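Local coordinates for hypothetical protein (Pyrococcus furiosus, PDB 1YB3), which is of unknown function and belongs to the DUF3201 family of conserved proteins, here from a hyperthermophilic archaeon, at residues G152-K155 / E156-K159. Numbering follows the deposited sequence.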
loop_
_atom_site.group_PDB
_atom_site.type_symbol
_atom_site.label_atom_id
_atom_site.label_comp_id
_atom_site.label_asym_id
_atom_site.label_seq_id
_atom_site.Cartn_x
_atom_site.Cartn_y
_atom_site.Cartn_z
ATOM N N GLY A 152 9.699 -1.135 4.377
ATOM C CA GLY A 152 10.770 -0.459 5.145
ATOM C C GLY A 152 11.334 0.734 4.365
ATOM O O GLY A 152 10.679 1.255 3.460
ATOM N N PHE A 153 12.560 1.162 4.684
ATOM C CA PHE A 153 13.111 2.363 4.047
ATOM C C PHE A 153 14.033 2.045 2.875
ATOM O O PHE A 153 15.130 2.616 2.734
ATOM C CB PHE A 153 13.787 3.283 5.089
ATOM C CG PHE A 153 12.801 3.962 6.015
ATOM C CD1 PHE A 153 12.108 5.101 5.600
ATOM C CD2 PHE A 153 12.544 3.443 7.276
ATOM C CE1 PHE A 153 11.176 5.730 6.444
ATOM C CE2 PHE A 153 11.600 4.070 8.138
ATOM C CZ PHE A 153 10.930 5.211 7.708
ATOM N N ASP A 154 13.568 1.116 2.043
ATOM C CA ASP A 154 14.362 0.623 0.907
ATOM C C ASP A 154 13.856 1.270 -0.376
ATOM O O ASP A 154 12.845 0.844 -0.960
ATOM C CB ASP A 154 14.293 -0.906 0.852
ATOM C CG ASP A 154 15.267 -1.510 -0.155
ATOM O OD1 ASP A 154 15.559 -0.858 -1.177
ATOM O OD2 ASP A 154 15.735 -2.646 0.092
ATOM N N LYS A 155 14.574 2.297 -0.820
ATOM C CA LYS A 155 14.218 3.061 -2.032
ATOM C C LYS A 155 14.224 2.201 -3.297
ATOM O O LYS A 155 13.303 2.261 -4.108
ATOM C CB LYS A 155 15.174 4.259 -2.198
ATOM C CG LYS A 155 15.257 5.169 -0.969
ATOM C CD LYS A 155 16.305 6.292 -1.163
ATOM C CE LYS A 155 16.372 7.183 0.076
ATOM N NZ LYS A 155 17.209 8.401 -0.144
ATOM N N GLU A 156 15.236 1.354 -3.443
ATOM C CA GLU A 156 15.293 0.446 -4.598
ATOM C C GLU A 156 14.053 -0.428 -4.664
ATOM O O GLU A 156 13.507 -0.654 -5.746
ATOM C CB GLU A 156 16.553 -0.439 -4.522
ATOM C CG GLU A 156 16.829 -1.300 -5.794
ATOM C CD GLU A 156 16.124 -2.700 -5.793
ATOM O OE1 GLU A 156 15.566 -3.099 -4.747
ATOM O OE2 GLU A 156 16.139 -3.410 -6.846
ATOM N N GLU A 157 13.618 -0.920 -3.493
ATOM C CA GLU A 157 12.467 -1.818 -3.427
ATOM C C GLU A 157 11.161 -1.104 -3.697
ATOM O O GLU A 157 10.275 -1.662 -4.321
ATOM C CB GLU A 157 12.426 -2.596 -2.096
ATOM C CG GLU A 157 13.309 -3.849 -2.138
ATOM C CD GLU A 157 13.389 -4.583 -0.813
ATOM O OE1 GLU A 157 12.560 -4.292 0.087
ATOM O OE2 GLU A 157 14.279 -5.455 -0.668
ATOM N N VAL A 158 11.004 0.140 -3.239
ATOM C CA VAL A 158 9.736 0.800 -3.590
ATOM C C VAL A 158 9.562 0.936 -5.094
ATOM O O VAL A 158 8.486 0.628 -5.636
ATOM C CB VAL A 158 9.513 2.134 -2.852
ATOM C CG1 VAL A 158 8.042 2.599 -3.025
ATOM C CG2 VAL A 158 9.768 1.933 -1.439
ATOM N N LYS A 159 10.635 1.349 -5.777
ATOM C CA LYS A 159 10.612 1.466 -7.228
ATOM C C LYS A 159 10.360 0.106 -7.890
ATOM O O LYS A 159 9.497 -0.020 -8.747
ATOM C CB LYS A 159 11.910 2.079 -7.767
ATOM C CG LYS A 159 12.073 3.567 -7.534
ATOM C CD LYS A 159 13.376 4.069 -8.217
ATOM C CE LYS A 159 13.589 5.556 -7.989
ATOM N NZ LYS A 159 14.907 6.028 -8.517
#
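Asp154 is the N-cap of helix 155-171 and takes the backbone N-H of Glu157, three residues on, with its carboxylate. Glu157 N lies 3.0 Å from Asp154 OD1 and meets it from above the carboxylate plane, with an N-H...O angle of 155°. With chi1 at -171°, CG of Asp154 swings away from the backbone N and the carboxylate lies beside the first turn. Backbone bonds continue the turn: Val158 N donates to Asp154 O at 3.0 Å. Lys159 N follows with a nearly straight bond to Lys155 O, 3.3 Å long.

The inner side is closely packed: CG2 of buried Val158 lies 3.3 Å from Asp154 O. The outer side is polar and more open. There the carboxylates of Asp154 and Glu157 stack with planes 20° apart, and OD2 of Asp154 lies 3.3 Å from OE2 of Glu157. The two like charges would probably disfavour each other, though the helix N-terminus and the bond from Glu157 N may offset this at Asp154. With an alanine at this position, Glu157 N would probably lose its capping acceptor and the first turn would be more prone to fray. Glu156 pairs with Arg160, one turn further along, in a salt bridge.

The cap ends the loop that leads from strand 144-150 into helix 155-171. Val158 packs on Leu28 of helix 11-35 and on Phe83 of strand 82-90. Lys155 reaches helix 11-35 through a salt bridge to Glu27, so the start of the last helix is joined to both the first helix and the main antiparallel sheet.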